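Local coordinates for protein (soluble lytic transglycosylase SLT70) (Escherichia coli, PDB 1QSA), which cleaves the glycosidic bonds between N-acetylmuramic acid and N-acetylglucosamine in peptidoglycan, forming a 1,6-anhydro bond in the muramic acid residue, at residues Q135-A138 with C139-L142; Y422-N426 with Q427-L431. One frame throughout, in Å; residues are numbered along the deposited sequence.

Contact 1 (Q135-A138 with C139-L142); sequences QPNA and CDKL
The N-terminal turn of helix 138-148, one of the helices of the alpha-superhelix, is closed by the carbonyls of Pro-136 and Asn-137, which accept from the amides of Cys-139 and Asp-140. Both backbone bonds run from a residue to the third one before it. Cys-139 N donates to Pro-136 O at 2.9 Å, and Asp-140 N donates to Asn-137 O at 3.0 Å. The bond expected one residue further on is replaced by a water. Asn-137 O and Lys-141 N are 4.5 Å apart, and the water gives a proton to the carbonyl and takes one from the amide. A second water sits between Pro-136 O and Asp-140 OD1.

Between the side chains of the same turn, Asn-137 ND2 comes within 2.9 Å of Asp-140 OD2, but the bond is weak. Its N-H...O angle is only 117°, and the amide and carboxylate planes stand 86° apart. The carboxylate lies beside the start of the helix, where the helix dipole would probably stabilise its negative charge.

The turn is fastened to helix 102-114. Cys-139 SG makes a disulfide with Cys-106 SG, and the Cys-139 side chain also rests on Leu-128 of helix 118-129. Lys-141 NZ bonds Asn-107 OD1, and its ammonium group makes a cation-pi contact with Tyr-110. The Lys-141 chain leaves with CG between the backbone N and the carbonyl carbon (chi1 59°), runs extended, and bends at its last torsion. This carries NZ back to Ala-138 O at 2.9 Å, in the carbonyl plane and on a lone pair.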
loop_
_atom_site.group_PDB
_atom_site.type_symbol
_atom_site.label_atom_id
_atom_site.label_comp_id
_atom_site.label_asym_id
_atom_site.label_seq_id
_atom_site.Cartn_x
_atom_site.Cartn_y
_atom_site.Cartn_z
ATOM N N GLN A 135 -15.649 11.814 6.134
ATOM C CA GLN A 135 -15.147 11.842 7.512
ATOM C C GLN A 135 -16.061 11.076 8.484
ATOM O O GLN A 135 -17.173 10.693 8.124
ATOM C CB GLN A 135 -14.986 13.309 7.949
ATOM C CG GLN A 135 -13.904 14.066 7.192
ATOM C CD GLN A 135 -12.494 13.671 7.628
ATOM O OE1 GLN A 135 -12.141 12.488 7.661
ATOM N NE2 GLN A 135 -11.697 14.662 7.999
ATOM N N PRO A 136 -15.593 10.825 9.727
ATOM C CA PRO A 136 -16.427 10.096 10.692
ATOM C C PRO A 136 -17.803 10.734 10.903
ATOM O O PRO A 136 -17.956 11.957 10.818
ATOM C CB PRO A 136 -15.592 10.141 11.986
ATOM C CG PRO A 136 -14.179 10.132 11.479
ATOM C CD PRO A 136 -14.253 11.092 10.280
ATOM N N ASN A 137 -18.792 9.891 11.198
ATOM C CA ASN A 137 -20.157 10.350 11.454
ATOM C C ASN A 137 -20.133 11.358 12.608
ATOM O O ASN A 137 -20.949 12.278 12.645
ATOM C CB ASN A 137 -21.067 9.153 11.775
ATOM C CG ASN A 137 -22.502 9.563 12.078
ATOM O OD1 ASN A 137 -23.009 9.274 13.150
ATOM N ND2 ASN A 137 -23.159 10.231 11.134
ATOM N N ALA A 138 -19.156 11.212 13.508
ATOM C CA ALA A 138 -18.997 12.119 14.656
ATOM C C ALA A 138 -18.804 13.589 14.244
ATOM O O ALA A 138 -19.107 14.504 15.009
ATOM C CB ALA A 138 -17.816 11.668 15.527
ATOM N N CYS A 139 -18.246 13.814 13.055
ATOM C CA CYS A 139 -18.020 15.174 12.576
ATOM C C CYS A 139 -19.276 15.862 12.073
ATOM O O CYS A 139 -19.301 17.093 11.959
ATOM C CB CYS A 139 -16.941 15.199 11.473
ATOM S SG CYS A 139 -15.293 15.760 12.047
ATOM N N ASP A 140 -20.322 15.090 11.782
ATOM C CA ASP A 140 -21.549 15.697 11.263
ATOM C C ASP A 140 -22.128 16.774 12.180
ATOM O O ASP A 140 -22.441 17.886 11.721
ATOM C CB ASP A 140 -22.589 14.619 10.936
ATOM C CG ASP A 140 -22.160 13.731 9.761
ATOM O OD1 ASP A 140 -21.262 14.131 8.980
ATOM O OD2 ASP A 140 -22.734 12.636 9.612
ATOM N N LYS A 141 -22.214 16.483 13.474
ATOM C CA LYS A 141 -22.752 17.464 14.425
ATOM C C LYS A 141 -21.866 18.727 14.494
ATOM O O LYS A 141 -22.366 19.847 14.668
ATOM C CB LYS A 141 -22.926 16.826 15.813
ATOM C CG LYS A 141 -21.644 16.249 16.433
ATOM C CD LYS A 141 -21.974 15.552 17.770
ATOM C CE LYS A 141 -20.728 14.981 18.435
ATOM N NZ LYS A 141 -20.137 13.877 17.621
ATOM N N LEU A 142 -20.561 18.538 14.327
ATOM C CA LEU A 142 -19.600 19.639 14.352
ATOM C C LEU A 142 -19.751 20.518 13.108
ATOM O O LEU A 142 -19.780 21.739 13.217
ATOM C CB LEU A 142 -18.157 19.111 14.439
ATOM C CG LEU A 142 -17.052 20.179 14.339
ATOM C CD1 LEU A 142 -17.102 21.187 15.512
ATOM C CD2 LEU A 142 -15.689 19.485 14.274
HETATM O O HOH W 1 -18.482 13.754 8.630
HETATM O O HOH W 2 -22.386 13.730 14.460
#

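Contact 2 (Y422-N426 with Q427-L431); sequences YAFNN and QWWDL
Ala-423 O is gripped twice: Trp-428 N donates to it at 2.9 Å, and Asn-426 N adds a weak bond. With Gln-427 N bonded to Phe-424 O, this makes a Schellman motif that ends helix 413-425. Gln-427, with positive phi, is its C-prime residue. An inverse gamma turn centred on Trp-428 follows, and that residue is also the N-cap position of helix 429-438.

Tyr-422 O also takes two bonds, from Asn-426 N and, at 2.9 Å, from Asn-426 ND2. They arrive from opposite faces of the carbonyl. The Asn-426 side chain is thus held, and its CB sits squarely over a face of the Trp-428 indole, 3.7 Å from the five-membered ring centroid. Trp-428 CG is anti to its carbonyl carbon (chi1 -64°), which lays the indole back along the finished helix. Its CZ3 reaches the edge of the Tyr-422 ring at CE2, 3.8 Å away. With an alanine in place of Trp-428, Asn-426 CB and the edge of the Tyr-422 ring would probably lose their cover, and a gap is likely to open beside the helix end.

Trp-429 meets Phe-424 in a T-shaped pair, edge of the indole to face of the phenyl, planes at 76°. Between the two helices, Ala-423 CB packs on Leu-431 CB. Helix 383-393 borders the junction: Met-385 touches Tyr-422, Val-388 touches Leu-431 and Met-392 touches Trp-428.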
loop_
_atom_site.group_PDB
_atom_site.type_symbol
_atom_site.label_atom_id
_atom_site.label_comp_id
_atom_site.label_asym_id
_atom_site.label_seq_id
_atom_site.Cartn_x
_atom_site.Cartn_y
_atom_site.Cartn_z
ATOM N N TYR A 422 18.967 -8.239 16.268
ATOM C CA TYR A 422 18.474 -8.900 17.481
ATOM C C TYR A 422 17.235 -9.738 17.109
ATOM O O TYR A 422 17.120 -10.899 17.483
ATOM C CB TYR A 422 18.104 -7.860 18.536
ATOM C CG TYR A 422 17.686 -8.461 19.850
ATOM C CD1 TYR A 422 18.635 -8.808 20.806
ATOM C CD2 TYR A 422 16.340 -8.671 20.146
ATOM C CE1 TYR A 422 18.251 -9.352 22.034
ATOM C CE2 TYR A 422 15.943 -9.218 21.376
ATOM C CZ TYR A 422 16.909 -9.554 22.308
ATOM O OH TYR A 422 16.539 -10.101 23.520
ATOM N N ALA A 423 16.342 -9.150 16.317
ATOM C CA ALA A 423 15.140 -9.854 15.863
ATOM C C ALA A 423 15.550 -11.046 14.992
ATOM O O ALA A 423 15.073 -12.159 15.192
ATOM C CB ALA A 423 14.252 -8.894 15.088
ATOM N N PHE A 424 16.462 -10.803 14.047
ATOM C CA PHE A 424 16.983 -11.840 13.155
ATOM C C PHE A 424 17.576 -13.006 13.972
ATOM O O PHE A 424 17.287 -14.165 13.694
ATOM C CB PHE A 424 18.041 -11.219 12.208
ATOM C CG PHE A 424 18.698 -12.205 11.277
ATOM C CD1 PHE A 424 18.164 -12.455 10.013
ATOM C CD2 PHE A 424 19.864 -12.880 11.656
ATOM C CE1 PHE A 424 18.777 -13.363 9.138
ATOM C CE2 PHE A 424 20.485 -13.792 10.782
ATOM C CZ PHE A 424 19.938 -14.033 9.521
ATOM N N ASN A 425 18.366 -12.688 15.002
ATOM C CA ASN A 425 18.977 -13.722 15.850
ATOM C C ASN A 425 17.952 -14.560 16.614
ATOM O O ASN A 425 18.209 -15.721 16.955
ATOM C CB ASN A 425 19.963 -13.095 16.838
ATOM C CG ASN A 425 21.215 -12.561 16.163
ATOM O OD1 ASN A 425 21.509 -12.898 15.022
ATOM N ND2 ASN A 425 21.949 -11.713 16.866
ATOM N N ASN A 426 16.793 -13.970 16.880
ATOM C CA ASN A 426 15.725 -14.662 17.590
ATOM C C ASN A 426 14.692 -15.287 16.663
ATOM O O ASN A 426 13.709 -15.873 17.127
ATOM C CB ASN A 426 15.046 -13.691 18.549
ATOM C CG ASN A 426 15.837 -13.520 19.813
ATOM O OD1 ASN A 426 15.848 -14.412 20.656
ATOM N ND2 ASN A 426 16.562 -12.426 19.918
ATOM N N GLN A 427 14.985 -15.264 15.367
ATOM C CA GLN A 427 14.092 -15.803 14.351
ATOM C C GLN A 427 12.724 -15.118 14.301
ATOM O O GLN A 427 11.716 -15.750 13.959
ATOM C CB GLN A 427 13.971 -17.329 14.451
ATOM C CG GLN A 427 15.316 -18.001 14.304
ATOM C CD GLN A 427 15.225 -19.484 14.050
ATOM O OE1 GLN A 427 14.156 -20.093 14.174
ATOM N NE2 GLN A 427 16.350 -20.083 13.694
ATOM N N TRP A 428 12.711 -13.831 14.647
ATOM C CA TRP A 428 11.504 -12.991 14.577
ATOM C C TRP A 428 11.679 -12.345 13.193
ATOM O O TRP A 428 12.038 -11.163 13.068
ATOM C CB TRP A 428 11.524 -11.911 15.662
ATOM C CG TRP A 428 11.493 -12.438 17.089
ATOM C CD1 TRP A 428 11.104 -13.677 17.507
ATOM C CD2 TRP A 428 11.849 -11.704 18.268
ATOM N NE1 TRP A 428 11.192 -13.761 18.885
ATOM C CE2 TRP A 428 11.646 -12.565 19.374
ATOM C CE3 TRP A 428 12.320 -10.404 18.499
ATOM C CZ2 TRP A 428 11.902 -12.163 20.700
ATOM C CZ3 TRP A 428 12.577 -10.004 19.821
ATOM C CH2 TRP A 428 12.364 -10.890 20.899
ATOM N N TRP A 429 11.441 -13.151 12.157
ATOM C CA TRP A 429 11.669 -12.735 10.763
ATOM C C TRP A 429 10.937 -11.471 10.351
ATOM O O TRP A 429 11.523 -10.595 9.696
ATOM C CB TRP A 429 11.341 -13.881 9.808
ATOM C CG TRP A 429 11.908 -15.213 10.253
ATOM C CD1 TRP A 429 11.204 -16.363 10.482
ATOM C CD2 TRP A 429 13.291 -15.538 10.466
ATOM N NE1 TRP A 429 12.064 -17.381 10.807
ATOM C CE2 TRP A 429 13.349 -16.906 10.801
ATOM C CE3 TRP A 429 14.486 -14.802 10.406
ATOM C CZ2 TRP A 429 14.555 -17.567 11.067
ATOM C CZ3 TRP A 429 15.700 -15.466 10.677
ATOM C CH2 TRP A 429 15.717 -16.834 10.999
ATOM N N ASP A 430 9.648 -11.399 10.685
ATOM C CA ASP A 430 8.892 -10.191 10.359
ATOM C C ASP A 430 9.445 -8.933 11.041
ATOM O O ASP A 430 9.531 -7.865 10.425
ATOM C CB ASP A 430 7.377 -10.353 10.594
ATOM C CG ASP A 430 7.015 -10.996 11.917
ATOM O OD1 ASP A 430 7.860 -11.196 12.814
ATOM O OD2 ASP A 430 5.826 -11.337 12.050
ATOM N N LEU A 431 9.846 -9.053 12.305
ATOM C CA LEU A 431 10.401 -7.910 13.017
ATOM C C LEU A 431 11.737 -7.482 12.424
ATOM O O LEU A 431 12.046 -6.294 12.373
ATOM C CB LEU A 431 10.531 -8.212 14.519
ATOM C CG LEU A 431 9.203 -8.621 15.171
ATOM C CD1 LEU A 431 9.395 -8.738 16.698
ATOM C CD2 LEU A 431 8.123 -7.567 14.850
#

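How the contacts relate
The two contacts share no helix. Their centres lie 42 Å apart and their nearest atoms about 29 Å, and contact 1 closes before contact 2 opens along the chain. Both are partly buried, each mixing buried residues with exposed ones, and both lie away from the predicted active site. Contact 1 starts a helix; contact 2 ends one and begins the next. Their chemistry differs accordingly. Contact 1 is mostly polar, with waters, a lysine and a carboxylate around the first turn, and a disulfide on its buried side. Contact 2, in the L domain, is largely aromatic and apolar round its backbone bonds.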